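Local coordinates for DNA replication factor Cdt1 (Mus musculus, PDB 3A4C), which licenses DNA replication by promoting, with CDC6 and the origin recognition complex, the loading of the MCM complex onto DNA, and also supports stable kinetochore-microtubule attachment in mitosis, at residues A64-D69 against H99-E104; L9-R14 against M56-V61; P68-L73 against V88-L93; R20-V25 against V82-A87; N24-E29 against E37-R42. All coordinates share one frame; numbering follows the deposited sequence.

Overall arrangement
The chain is the C-terminal domain of Cdt1, a winged helix fold in which helices pack against a three-stranded antiparallel sheet. Contacts 2, 4 and 5 all use the long helix 3-27, meeting in turn helix 53-66, strand 79-84 and helix 36-45. Contacts 1 and 3 lie about 10 Å apart between centres and attach the C-terminal helix 90-104 at two levels. Contacts 3 and 4, about 8 Å apart between centres, reach neighbouring strands; just beyond these, W70 O and D85 N probably hydrogen-bond at 2.9 Å. Contacts 4 and 5 are equally close, and F26 packs on L84. Contacts 1 and 5 lie about 21 Å apart between centres, on opposite sides of the chain's centre.

Contact 1 (A64-D69 against H99-E104); sequences AELLPD and HHVHAE
The last turn of helix 53-66 comes nearest to helix 90-104 at L66 and H100, whose CA atoms are 7.1 Å apart. L67 is the first residue to leave helical backbone angles, and the chain then turns through P68 and D69, while 99-104 remains helical. At this helix end the L66 carbonyl faces the other segment: L66 O lies 3.1 Å from H100 CD2, approaching the imidazole obliquely. A water joins the same two residues. It sits in the plane of the H100 ring at its edge, 2.7 Å from H100 NE2, and donates a weak hydrogen bond to L66 O. With CG anti to the carbonyl carbon (chi1 -64°), the H100 ring extends toward L66 and L67. In this winged helix domain the contact fastens the C-terminal helix to the end of the helix preceding strand 71-76. Beside the polar bridge is an apolar one, where L66 CD2 meets V101 CG2 at 3.8 Å, the two side chains meeting at an oblique angle. L67 is buried and reaches across with one methyl, CD2, which lies 4.1 Å from H100 CD2. Helix 3-27 adds to the apolar side through L12, which touches L66, and R8 forms a salt bridge with E104.

Contact 2 (L9-R14 against M56-V61); sequences LQRLER and MEKHLV
H59 and R11 dominate this crossing of two helices in the winged helix fold, with K58 and R14 at its margin. The axes of the short segments 9-14 and 56-61 approach to 10.1 Å at a signed angle of -76°, so the contact is confined to a small patch. From helix 53-66 the buried H59 ring brings its NE2 end against both R11 and R14. The aliphatic base of R11 packs on it obliquely, CG 3.4 Å from H59 NE2, before the extended chain carries the guanidinium onward, its plane 89° from that of the imidazole. R11 NH2 ends 3.4 Å from K58 CD, against the lysine's aliphatic part. Both ring nitrogens of H59 have polar partners: ND1 is hydrogen-bonded to E55 O, one turn back in the same helix, which probably fixes the rotation of the ring. At the other nitrogen, R14 NH2 donates a bent hydrogen bond (141°) to H59 NE2 at 3.0 Å, close to the ring plane but with NE2 tilted from the guanidinium plane.

Contact 3 (P68-L73 against V88-L93); sequences PDWLSL and VDLAGL
W70 CG stands anti to the backbone N (chi1 179°), which extends the indole from the chain toward segment 88-93. From that segment L93, with CG anti to its carbonyl carbon (chi1 -81°), lowers one branch onto the ring. Its CD2 methyl lies over one face of the five-membered ring, 7° off the ring normal, in a CH-pi contact, and the two side chains cross at about a right angle. V88 approaches the same indole from the pyrrole end, turning its CG2 methyl obliquely to W70 CD1. L90 reaches the far end of the ring system, where its CD1 lies 4.5 Å from W70 CH2. Aliphatic groups from the start of the C-terminal helix, and from V88 just ahead of its N-cap, thus lie on the same side of the indole plane of one buried tryptophan. D89 is that N-cap, and its OD2 accepts a weak capping bond from A91 N at 3.4 Å. W70 comes just before strand 71-76, an edge strand of the sheet of this winged helix domain, and its backbone is hydrogen-bonded to that of D85. Helix 90-104 meets helix 3-27 directly through L90, which touches R20 and R23, while W70 touches L22 and L84.

Contact 4 (R20-V25 against V82-A87); sequences RVLRNV and VKLDKA
L84 packs on L22 and R23 where the sheet of this winged helix domain lies against the long helix 3-27. Along strand 79-84, V82 and L84 direct their CB atoms toward the helix and alternate with the outward K83. V82 begins the segment; its side chain touches L71 and L73 of the adjoining strand and M36 of helix 36-45. Its backbone pairs with that of L34, on the other side of strand 79-84. K83 is exposed and ties the strand to its second neighbour through backbone bonding with S72. L84 carries the contact. One methyl, CD2, meets L22 CD2 at 4.1 Å, the two side chains crossing at a slant. The other branch, CD1, lies 4.2 Å from R23 CA, so L84 spans a leucine side chain and the adjacent helix backbone. The anti placement of L22 CG relative to the backbone N (chi1 178°) extends its methyls toward L84, and L22 also touches L71, V39 and M43. The nearest backbone approach is between R23 and L84, with CA atoms 8.1 Å apart, a separation bridged by side chains. After L84 the strand gives way to a turn. D85 opens an Asx turn, within which K86 extends its long side chain back in the direction of the helix. A87 N donates the bond of this turn to D85 OD1 at 2.8 Å, nearly in line with the C-O bond.

Contact 5 (N24-E29 against E37-R42); sequences NVFVSE and EVVCAR
E29 and R42 cross at about a right angle, their carboxylate and guanidinium planes 34° apart, and form a salt bridge through a single oxygen. R42 NH1 donates to E29 OE2 at 2.8 Å in an almost perfectly straight bond (179°), with the oxygen in the guanidinium plane and offering its anti lone pair. The bend of E29 at chi2 (56°) turns the carboxylate toward the arginine, while its OE1 accepts a hydrogen bond from K31 N. R42 NH1 also donates to a water, which in turn donates to V25 O at 2.7 Å, so one nitrogen links a side chain and the helix backbone. Nearer its backbone, the extended arginine passes V25 obliquely, V25 CG1 3.9 Å from R42 CD. F26 and V39 meet at about a right angle, with V39 CG2 oblique to the ring and 4.0 Å from F26 CE1. Side chains of both helices also touch L34 of strand 33-35. Such a mixed seam joins the first two helices of this winged helix fold across the short strand between them.

Contact 1 (A64-D69 against H99-E104)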
# COMPACT_ATOMS: atom_id res chain seq x y z
N ALA A 64 -0.13 3.67 -3.53
CA ALA A 64 -0.84 4.93 -3.77
C ALA A 64 -0.65 5.39 -5.21
O ALA A 64 -1.53 6.01 -5.79
CB ALA A 64 -0.36 6.01 -2.79
N GLU A 65 0.51 5.08 -5.77
CA GLU A 65 0.83 5.43 -7.15
C GLU A 65 0.12 4.51 -8.14
O GLU A 65 -0.31 4.95 -9.20
CB GLU A 65 2.34 5.38 -7.36
CG GLU A 65 3.02 6.60 -6.74
CD GLU A 65 4.49 6.40 -6.51
OE1 GLU A 65 5.01 5.29 -6.78
OE2 GLU A 65 5.13 7.37 -6.05
N LEU A 66 0.00 3.23 -7.78
CA LEU A 66 -0.65 2.26 -8.66
C LEU A 66 -2.17 2.35 -8.59
O LEU A 66 -2.85 2.13 -9.60
CB LEU A 66 -0.20 0.83 -8.36
CG LEU A 66 0.98 0.33 -9.20
CD1 LEU A 66 2.23 1.08 -8.83
CD2 LEU A 66 1.19 -1.16 -9.02
N LEU A 67 -2.70 2.66 -7.41
CA LEU A 67 -4.14 2.65 -7.19
C LEU A 67 -4.62 3.97 -6.58
O LEU A 67 -5.17 3.98 -5.47
CB LEU A 67 -4.53 1.49 -6.28
CG LEU A 67 -4.12 0.09 -6.74
CD1 LEU A 67 -4.26 -0.92 -5.61
CD2 LEU A 67 -4.94 -0.35 -7.94
N PRO A 68 -4.42 5.08 -7.30
CA PRO A 68 -4.71 6.41 -6.75
C PRO A 68 -6.19 6.64 -6.44
O PRO A 68 -6.51 7.49 -5.61
CB PRO A 68 -4.25 7.34 -7.88
CG PRO A 68 -4.41 6.51 -9.11
CD PRO A 68 -3.88 5.17 -8.67
N ASP A 69 -7.08 5.91 -7.10
CA ASP A 69 -8.51 6.05 -6.84
C ASP A 69 -8.92 5.35 -5.54
O ASP A 69 -9.99 5.59 -5.00
CB ASP A 69 -9.33 5.51 -8.01
CG ASP A 69 -9.27 6.42 -9.22
OD1 ASP A 69 -8.84 7.58 -9.07
OD2 ASP A 69 -9.65 5.96 -10.32
N HIS A 99 -3.34 -6.15 -13.18
CA HIS A 99 -3.27 -5.66 -14.55
C HIS A 99 -2.18 -4.60 -14.72
O HIS A 99 -1.40 -4.65 -15.67
CB HIS A 99 -4.61 -5.07 -14.98
CG HIS A 99 -4.53 -4.21 -16.20
ND1 HIS A 99 -4.59 -4.72 -17.48
CD2 HIS A 99 -4.35 -2.87 -16.34
CE1 HIS A 99 -4.48 -3.74 -18.35
NE2 HIS A 99 -4.34 -2.60 -17.69
N HIS A 100 -2.15 -3.63 -13.81
CA HIS A 100 -1.12 -2.60 -13.83
C HIS A 100 0.27 -3.20 -13.79
O HIS A 100 1.15 -2.82 -14.57
CB HIS A 100 -1.28 -1.66 -12.64
CG HIS A 100 -2.56 -0.89 -12.67
ND1 HIS A 100 -3.33 -0.76 -13.80
CD2 HIS A 100 -3.20 -0.19 -11.70
CE1 HIS A 100 -4.40 -0.02 -13.53
NE2 HIS A 100 -4.34 0.34 -12.26
N VAL A 101 0.49 -4.10 -12.83
CA VAL A 101 1.79 -4.71 -12.65
C VAL A 101 2.21 -5.47 -13.90
O VAL A 101 3.33 -5.31 -14.40
CB VAL A 101 1.83 -5.62 -11.42
CG1 VAL A 101 3.11 -6.45 -11.40
CG2 VAL A 101 1.70 -4.77 -10.13
N HIS A 102 1.29 -6.28 -14.43
CA HIS A 102 1.55 -7.02 -15.66
C HIS A 102 1.87 -6.09 -16.83
O HIS A 102 2.79 -6.35 -17.61
CB HIS A 102 0.35 -7.91 -16.01
CG HIS A 102 0.53 -8.66 -17.29
ND1 HIS A 102 1.33 -9.78 -17.39
CD2 HIS A 102 0.03 -8.45 -18.54
CE1 HIS A 102 1.31 -10.23 -18.63
NE2 HIS A 102 0.53 -9.44 -19.35
N ALA A 103 1.12 -5.00 -16.95
CA ALA A 103 1.30 -4.08 -18.06
C ALA A 103 2.67 -3.42 -18.09
O ALA A 103 3.13 -2.99 -19.15
CB ALA A 103 0.20 -3.03 -18.09
N GLU A 104 3.34 -3.33 -16.93
CA GLU A 104 4.69 -2.74 -16.91
C GLU A 104 5.69 -3.62 -17.66
O GLU A 104 6.72 -3.13 -18.13
CB GLU A 104 5.18 -2.49 -15.48
CG GLU A 104 4.33 -1.47 -14.73
CD GLU A 104 5.01 -0.93 -13.47
OE1 GLU A 104 6.24 -1.09 -13.35
OE2 GLU A 104 4.32 -0.33 -12.62
O HOH W 1 -5.88 2.24 -11.02

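Contact 2 (L9-R14 against M56-V61)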
# COMPACT_ATOMS: atom_id res chain seq x y z
N LEU A 9 10.53 -4.84 -9.01
CA LEU A 9 9.82 -6.09 -9.18
C LEU A 9 9.62 -6.79 -7.83
O LEU A 9 8.57 -7.35 -7.56
CB LEU A 9 10.55 -7.01 -10.16
CG LEU A 9 9.75 -8.21 -10.66
CD1 LEU A 9 8.51 -7.74 -11.41
CD2 LEU A 9 10.62 -9.08 -11.55
N GLN A 10 10.65 -6.75 -6.98
CA GLN A 10 10.54 -7.27 -5.61
C GLN A 10 9.39 -6.62 -4.85
O GLN A 10 8.59 -7.29 -4.20
CB GLN A 10 11.84 -7.04 -4.84
CG GLN A 10 12.98 -7.98 -5.26
CD GLN A 10 14.27 -7.73 -4.49
OE1 GLN A 10 14.31 -6.96 -3.54
NE2 GLN A 10 15.34 -8.40 -4.92
N ARG A 11 9.32 -5.30 -4.92
CA ARG A 11 8.29 -4.54 -4.21
C ARG A 11 6.92 -4.83 -4.78
O ARG A 11 5.96 -5.04 -4.04
CB ARG A 11 8.59 -3.04 -4.30
CG ARG A 11 9.85 -2.64 -3.53
CD ARG A 11 10.21 -1.19 -3.76
NE ARG A 11 11.21 -0.72 -2.80
CZ ARG A 11 12.10 0.24 -3.05
NH1 ARG A 11 12.13 0.83 -4.23
NH2 ARG A 11 12.96 0.60 -2.11
N LEU A 12 6.81 -4.83 -6.11
CA LEU A 12 5.53 -5.06 -6.77
C LEU A 12 4.95 -6.43 -6.42
O LEU A 12 3.73 -6.61 -6.33
CB LEU A 12 5.66 -4.91 -8.29
CG LEU A 12 5.95 -3.49 -8.81
CD1 LEU A 12 6.05 -3.50 -10.33
CD2 LEU A 12 4.87 -2.53 -8.36
N GLU A 13 5.82 -7.40 -6.22
CA GLU A 13 5.37 -8.74 -5.88
C GLU A 13 4.73 -8.80 -4.50
O GLU A 13 3.90 -9.68 -4.23
CB GLU A 13 6.51 -9.74 -6.04
CG GLU A 13 6.73 -10.12 -7.51
CD GLU A 13 8.00 -10.92 -7.74
OE1 GLU A 13 8.83 -11.02 -6.81
OE2 GLU A 13 8.18 -11.44 -8.86
N ARG A 14 5.08 -7.87 -3.62
CA ARG A 14 4.52 -7.85 -2.27
C ARG A 14 3.17 -7.16 -2.20
O ARG A 14 2.45 -7.31 -1.21
CB ARG A 14 5.47 -7.13 -1.31
CG ARG A 14 6.86 -7.73 -1.22
CD ARG A 14 7.65 -7.10 -0.09
NE ARG A 14 9.00 -7.66 -0.02
CZ ARG A 14 10.07 -7.09 -0.56
NH1 ARG A 14 11.26 -7.68 -0.45
NH2 ARG A 14 9.97 -5.94 -1.21
N MET A 56 8.18 -0.33 4.55
CA MET A 56 6.73 -0.42 4.39
C MET A 56 6.17 0.87 3.80
O MET A 56 5.32 0.84 2.90
CB MET A 56 6.07 -0.74 5.74
CG MET A 56 4.58 -1.03 5.67
SD MET A 56 4.17 -2.45 4.64
CE MET A 56 4.70 -3.81 5.69
N GLU A 57 6.64 2.02 4.28
CA GLU A 57 6.18 3.29 3.74
C GLU A 57 6.41 3.33 2.24
O GLU A 57 5.56 3.77 1.48
CB GLU A 57 6.88 4.48 4.38
CG GLU A 57 6.43 5.81 3.78
CD GLU A 57 6.98 7.02 4.51
OE1 GLU A 57 6.19 7.92 4.85
OE2 GLU A 57 8.20 7.06 4.74
N LYS A 58 7.58 2.87 1.81
CA LYS A 58 7.90 2.84 0.40
C LYS A 58 6.88 2.02 -0.40
O LYS A 58 6.46 2.42 -1.48
CB LYS A 58 9.32 2.30 0.18
CG LYS A 58 10.43 3.27 0.59
CD LYS A 58 11.79 2.61 0.41
CE LYS A 58 12.90 3.44 1.03
NZ LYS A 58 13.00 4.78 0.39
N HIS A 59 6.48 0.88 0.15
CA HIS A 59 5.49 0.03 -0.53
C HIS A 59 4.11 0.66 -0.57
O HIS A 59 3.37 0.48 -1.53
CB HIS A 59 5.40 -1.35 0.13
CG HIS A 59 6.60 -2.20 -0.12
ND1 HIS A 59 7.83 -1.93 0.44
CD2 HIS A 59 6.77 -3.30 -0.89
CE1 HIS A 59 8.70 -2.84 0.04
NE2 HIS A 59 8.08 -3.68 -0.77
N LEU A 60 3.74 1.34 0.51
CA LEU A 60 2.45 2.02 0.57
C LEU A 60 2.39 3.13 -0.46
O LEU A 60 1.35 3.36 -1.06
CB LEU A 60 2.22 2.63 1.95
CG LEU A 60 1.48 1.77 2.98
CD1 LEU A 60 2.16 0.43 3.09
CD2 LEU A 60 1.44 2.47 4.32
N VAL A 61 3.51 3.83 -0.63
CA VAL A 61 3.58 4.88 -1.64
C VAL A 61 3.44 4.29 -3.04
O VAL A 61 2.75 4.86 -3.89
CB VAL A 61 4.88 5.68 -1.53
CG1 VAL A 61 5.09 6.51 -2.78
CG2 VAL A 61 4.84 6.59 -0.29

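Contact 3 (P68-L73 against V88-L93)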
# COMPACT_ATOMS: atom_id res chain seq x y z
N PRO A 68 -4.42 5.08 -7.30
CA PRO A 68 -4.71 6.41 -6.75
C PRO A 68 -6.19 6.64 -6.44
O PRO A 68 -6.51 7.49 -5.61
CB PRO A 68 -4.25 7.34 -7.88
CG PRO A 68 -4.41 6.51 -9.11
CD PRO A 68 -3.88 5.17 -8.67
N ASP A 69 -7.08 5.91 -7.10
CA ASP A 69 -8.51 6.05 -6.84
C ASP A 69 -8.92 5.35 -5.54
O ASP A 69 -9.99 5.59 -5.00
CB ASP A 69 -9.33 5.51 -8.01
CG ASP A 69 -9.27 6.42 -9.22
OD1 ASP A 69 -8.84 7.58 -9.07
OD2 ASP A 69 -9.65 5.96 -10.32
N TRP A 70 -8.05 4.47 -5.04
CA TRP A 70 -8.32 3.77 -3.80
C TRP A 70 -7.60 4.44 -2.64
O TRP A 70 -8.20 4.76 -1.62
CB TRP A 70 -7.86 2.32 -3.91
CG TRP A 70 -8.06 1.51 -2.67
CD1 TRP A 70 -9.19 1.45 -1.91
CD2 TRP A 70 -7.12 0.62 -2.06
NE1 TRP A 70 -9.00 0.59 -0.85
CE2 TRP A 70 -7.74 0.06 -0.93
CE3 TRP A 70 -5.80 0.25 -2.36
CZ2 TRP A 70 -7.10 -0.85 -0.09
CZ3 TRP A 70 -5.16 -0.66 -1.53
CH2 TRP A 70 -5.81 -1.20 -0.41
N LEU A 71 -6.30 4.64 -2.82
CA LEU A 71 -5.43 5.08 -1.73
C LEU A 71 -4.96 6.51 -1.95
O LEU A 71 -4.25 6.80 -2.91
CB LEU A 71 -4.22 4.15 -1.66
CG LEU A 71 -3.24 4.28 -0.49
CD1 LEU A 71 -3.96 4.26 0.82
CD2 LEU A 71 -2.24 3.13 -0.55
N SER A 72 -5.35 7.40 -1.03
CA SER A 72 -5.01 8.81 -1.12
C SER A 72 -4.07 9.19 0.03
O SER A 72 -4.20 8.67 1.14
CB SER A 72 -6.30 9.64 -1.05
OG SER A 72 -6.19 10.82 -1.81
N LEU A 73 -3.13 10.08 -0.24
CA LEU A 73 -2.22 10.59 0.78
C LEU A 73 -2.40 12.10 0.88
O LEU A 73 -2.43 12.78 -0.15
CB LEU A 73 -0.78 10.30 0.40
CG LEU A 73 -0.46 8.83 0.14
CD1 LEU A 73 0.92 8.71 -0.48
CD2 LEU A 73 -0.53 8.08 1.44
N VAL A 88 -14.77 0.99 -2.94
CA VAL A 88 -14.20 0.05 -3.90
C VAL A 88 -13.85 -1.28 -3.23
O VAL A 88 -13.35 -1.31 -2.11
CB VAL A 88 -12.96 0.63 -4.60
CG1 VAL A 88 -13.36 1.79 -5.50
CG2 VAL A 88 -11.94 1.09 -3.58
N ASP A 89 -14.13 -2.38 -3.93
CA ASP A 89 -13.91 -3.74 -3.41
C ASP A 89 -12.45 -4.16 -3.56
O ASP A 89 -11.81 -3.86 -4.57
CB ASP A 89 -14.82 -4.73 -4.14
CG ASP A 89 -14.86 -6.10 -3.46
OD1 ASP A 89 -15.47 -7.03 -4.04
OD2 ASP A 89 -14.27 -6.25 -2.37
N LEU A 90 -11.92 -4.88 -2.57
CA LEU A 90 -10.55 -5.37 -2.64
C LEU A 90 -10.41 -6.37 -3.78
O LEU A 90 -9.31 -6.68 -4.23
CB LEU A 90 -10.11 -6.00 -1.31
CG LEU A 90 -8.63 -6.36 -1.09
CD1 LEU A 90 -7.70 -5.15 -1.21
CD2 LEU A 90 -8.46 -7.02 0.26
N ALA A 91 -11.54 -6.87 -4.27
CA ALA A 91 -11.53 -7.80 -5.39
C ALA A 91 -11.26 -7.05 -6.68
O ALA A 91 -10.42 -7.45 -7.49
CB ALA A 91 -12.84 -8.55 -5.48
N GLY A 92 -11.99 -5.95 -6.88
CA GLY A 92 -11.80 -5.12 -8.05
C GLY A 92 -10.41 -4.49 -8.07
O GLY A 92 -9.74 -4.47 -9.10
N LEU A 93 -9.99 -3.97 -6.91
CA LEU A 93 -8.67 -3.38 -6.75
C LEU A 93 -7.58 -4.37 -7.09
O LEU A 93 -6.58 -4.03 -7.71
CB LEU A 93 -8.44 -2.95 -5.31
CG LEU A 93 -8.99 -1.65 -4.78
CD1 LEU A 93 -10.38 -1.39 -5.32
CD2 LEU A 93 -9.01 -1.74 -3.26

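Contact 4 (R20-V25 against V82-A87)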
# COMPACT_ATOMS: atom_id res chain seq x y z
N ARG A 20 -4.02 -6.23 1.14
CA ARG A 20 -4.98 -6.87 2.02
C ARG A 20 -4.68 -6.53 3.46
O ARG A 20 -5.60 -6.28 4.24
CB ARG A 20 -5.00 -8.39 1.83
CG ARG A 20 -6.11 -9.07 2.64
CD ARG A 20 -6.36 -10.50 2.19
NE ARG A 20 -6.35 -10.59 0.73
CZ ARG A 20 -7.42 -10.41 -0.04
NH1 ARG A 20 -8.60 -10.15 0.50
NH2 ARG A 20 -7.29 -10.50 -1.36
N VAL A 21 -3.40 -6.52 3.83
CA VAL A 21 -3.01 -6.14 5.18
C VAL A 21 -3.48 -4.71 5.44
O VAL A 21 -4.06 -4.41 6.48
CB VAL A 21 -1.48 -6.23 5.40
CG1 VAL A 21 -1.10 -5.67 6.78
CG2 VAL A 21 -1.00 -7.67 5.28
N LEU A 22 -3.23 -3.82 4.49
CA LEU A 22 -3.70 -2.44 4.61
C LEU A 22 -5.22 -2.38 4.82
O LEU A 22 -5.71 -1.67 5.71
CB LEU A 22 -3.33 -1.66 3.34
CG LEU A 22 -3.81 -0.22 3.31
CD1 LEU A 22 -3.27 0.51 4.52
CD2 LEU A 22 -3.35 0.47 2.02
N ARG A 23 -5.97 -3.10 3.99
CA ARG A 23 -7.42 -3.04 4.11
C ARG A 23 -7.87 -3.53 5.49
O ARG A 23 -8.76 -2.95 6.10
CB ARG A 23 -8.12 -3.83 3.02
CG ARG A 23 -9.59 -3.45 2.93
CD ARG A 23 -10.49 -4.62 2.66
NE ARG A 23 -9.99 -5.84 3.29
CZ ARG A 23 -10.57 -7.03 3.14
NH1 ARG A 23 -11.67 -7.13 2.41
NH2 ARG A 23 -10.06 -8.10 3.72
N ASN A 24 -7.25 -4.60 5.97
CA ASN A 24 -7.60 -5.13 7.28
C ASN A 24 -7.31 -4.17 8.43
O ASN A 24 -8.06 -4.12 9.40
CB ASN A 24 -6.92 -6.47 7.51
CG ASN A 24 -7.72 -7.61 6.91
OD1 ASN A 24 -7.60 -8.77 7.32
ND2 ASN A 24 -8.55 -7.29 5.93
N VAL A 25 -6.21 -3.43 8.32
CA VAL A 25 -5.90 -2.40 9.31
C VAL A 25 -7.02 -1.35 9.35
O VAL A 25 -7.46 -0.94 10.43
CB VAL A 25 -4.55 -1.72 9.01
CG1 VAL A 25 -4.42 -0.39 9.78
CG2 VAL A 25 -3.41 -2.66 9.36
N VAL A 82 -3.24 8.80 5.46
CA VAL A 82 -3.66 7.76 4.54
C VAL A 82 -5.16 7.52 4.64
O VAL A 82 -5.70 7.28 5.72
CB VAL A 82 -2.94 6.44 4.83
CG1 VAL A 82 -3.47 5.33 3.93
CG2 VAL A 82 -1.43 6.61 4.66
N LYS A 83 -5.84 7.58 3.50
CA LYS A 83 -7.28 7.41 3.46
C LYS A 83 -7.63 6.42 2.37
O LYS A 83 -7.07 6.48 1.27
CB LYS A 83 -7.94 8.77 3.20
CG LYS A 83 -9.46 8.76 3.29
CD LYS A 83 -9.99 10.11 3.78
CE LYS A 83 -9.69 11.25 2.81
NZ LYS A 83 -10.32 12.55 3.24
N LEU A 84 -8.53 5.49 2.67
CA LEU A 84 -9.00 4.54 1.67
C LEU A 84 -10.39 4.93 1.20
O LEU A 84 -11.23 5.35 1.99
CB LEU A 84 -9.04 3.13 2.25
CG LEU A 84 -7.70 2.46 2.58
CD1 LEU A 84 -7.93 1.03 3.05
CD2 LEU A 84 -6.81 2.47 1.36
N ASP A 85 -10.63 4.81 -0.10
CA ASP A 85 -11.98 4.93 -0.62
C ASP A 85 -12.67 3.60 -0.41
O ASP A 85 -12.45 2.65 -1.16
CB ASP A 85 -11.96 5.31 -2.10
CG ASP A 85 -13.34 5.62 -2.63
OD1 ASP A 85 -14.30 4.94 -2.23
OD2 ASP A 85 -13.47 6.55 -3.46
N LYS A 86 -13.50 3.50 0.62
CA LYS A 86 -14.13 2.23 0.95
C LYS A 86 -15.26 1.85 -0.01
O LYS A 86 -15.88 0.79 0.13
CB LYS A 86 -14.60 2.19 2.41
CG LYS A 86 -13.52 1.75 3.39
CD LYS A 86 -14.11 1.39 4.75
CE LYS A 86 -13.06 0.85 5.71
NZ LYS A 86 -13.65 0.44 7.02
N ALA A 87 -15.52 2.71 -1.00
CA ALA A 87 -16.52 2.42 -2.02
C ALA A 87 -15.97 1.52 -3.14
O ALA A 87 -16.62 1.32 -4.16
CB ALA A 87 -17.07 3.71 -2.61

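Contact 5 (N24-E29 against E37-R42)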
# COMPACT_ATOMS: atom_id res chain seq x y z
N ASN A 24 -7.25 -4.60 5.97
CA ASN A 24 -7.60 -5.13 7.28
C ASN A 24 -7.31 -4.17 8.43
O ASN A 24 -8.06 -4.12 9.40
CB ASN A 24 -6.92 -6.47 7.51
CG ASN A 24 -7.72 -7.61 6.91
OD1 ASN A 24 -7.60 -8.77 7.32
ND2 ASN A 24 -8.55 -7.29 5.93
N VAL A 25 -6.21 -3.43 8.32
CA VAL A 25 -5.90 -2.40 9.31
C VAL A 25 -7.02 -1.35 9.35
O VAL A 25 -7.46 -0.94 10.43
CB VAL A 25 -4.55 -1.72 9.01
CG1 VAL A 25 -4.42 -0.39 9.78
CG2 VAL A 25 -3.41 -2.66 9.36
N PHE A 26 -7.49 -0.95 8.18
CA PHE A 26 -8.56 0.04 8.13
C PHE A 26 -9.92 -0.53 8.53
O PHE A 26 -10.73 0.19 9.08
CB PHE A 26 -8.61 0.74 6.77
CG PHE A 26 -7.69 1.92 6.68
CD1 PHE A 26 -6.35 1.74 6.41
CD2 PHE A 26 -8.16 3.20 6.93
CE1 PHE A 26 -5.50 2.84 6.35
CE2 PHE A 26 -7.32 4.29 6.88
CZ PHE A 26 -5.99 4.12 6.59
N VAL A 27 -10.15 -1.80 8.25
CA VAL A 27 -11.39 -2.44 8.69
C VAL A 27 -11.51 -2.43 10.21
O VAL A 27 -12.60 -2.27 10.77
CB VAL A 27 -11.52 -3.87 8.15
CG1 VAL A 27 -12.54 -4.67 8.96
CG2 VAL A 27 -11.92 -3.83 6.68
N SER A 28 -10.37 -2.56 10.88
CA SER A 28 -10.33 -2.60 12.33
C SER A 28 -10.29 -1.21 12.94
O SER A 28 -10.35 -1.06 14.16
CB SER A 28 -9.11 -3.40 12.80
OG SER A 28 -9.00 -3.38 14.21
N GLU A 29 -10.17 -0.18 12.10
CA GLU A 29 -10.07 1.18 12.60
C GLU A 29 -11.39 1.93 12.36
O GLU A 29 -11.90 1.94 11.24
CB GLU A 29 -8.92 1.91 11.91
CG GLU A 29 -8.83 3.40 12.25
CD GLU A 29 -8.75 3.64 13.74
OE1 GLU A 29 -9.70 4.21 14.30
OE2 GLU A 29 -7.74 3.23 14.35
N GLU A 37 2.79 7.09 9.48
CA GLU A 37 3.55 6.47 10.55
C GLU A 37 2.75 5.37 11.25
O GLU A 37 3.24 4.26 11.44
CB GLU A 37 3.96 7.53 11.58
CG GLU A 37 4.87 6.99 12.66
CD GLU A 37 5.63 8.09 13.37
OE1 GLU A 37 6.46 7.77 14.25
OE2 GLU A 37 5.41 9.28 13.04
N VAL A 38 1.51 5.68 11.63
CA VAL A 38 0.67 4.71 12.32
C VAL A 38 0.35 3.52 11.42
O VAL A 38 0.44 2.36 11.85
CB VAL A 38 -0.64 5.35 12.82
CG1 VAL A 38 -1.65 4.27 13.21
CG2 VAL A 38 -0.34 6.25 14.01
N VAL A 39 0.01 3.81 10.17
CA VAL A 39 -0.37 2.75 9.24
C VAL A 39 0.79 1.79 9.06
O VAL A 39 0.61 0.57 9.08
CB VAL A 39 -0.77 3.31 7.86
CG1 VAL A 39 -0.94 2.18 6.86
CG2 VAL A 39 -2.04 4.15 7.97
N CYS A 40 1.99 2.34 8.89
CA CYS A 40 3.16 1.49 8.66
C CYS A 40 3.45 0.63 9.87
O CYS A 40 3.82 -0.54 9.73
CB CYS A 40 4.39 2.33 8.30
SG CYS A 40 4.31 3.01 6.63
N ALA A 41 3.32 1.21 11.06
CA ALA A 41 3.53 0.46 12.30
C ALA A 41 2.51 -0.67 12.42
O ALA A 41 2.85 -1.79 12.79
CB ALA A 41 3.45 1.39 13.50
N ARG A 42 1.26 -0.39 12.08
CA ARG A 42 0.23 -1.41 12.16
C ARG A 42 0.42 -2.49 11.09
O ARG A 42 0.18 -3.67 11.34
CB ARG A 42 -1.15 -0.78 12.05
CG ARG A 42 -1.50 0.04 13.27
CD ARG A 42 -2.92 0.55 13.24
NE ARG A 42 -3.10 1.56 14.28
CZ ARG A 42 -4.25 2.18 14.53
NH1 ARG A 42 -5.33 1.87 13.83
NH2 ARG A 42 -4.31 3.09 15.47
O HOH W 2 -6.06 -0.71 12.71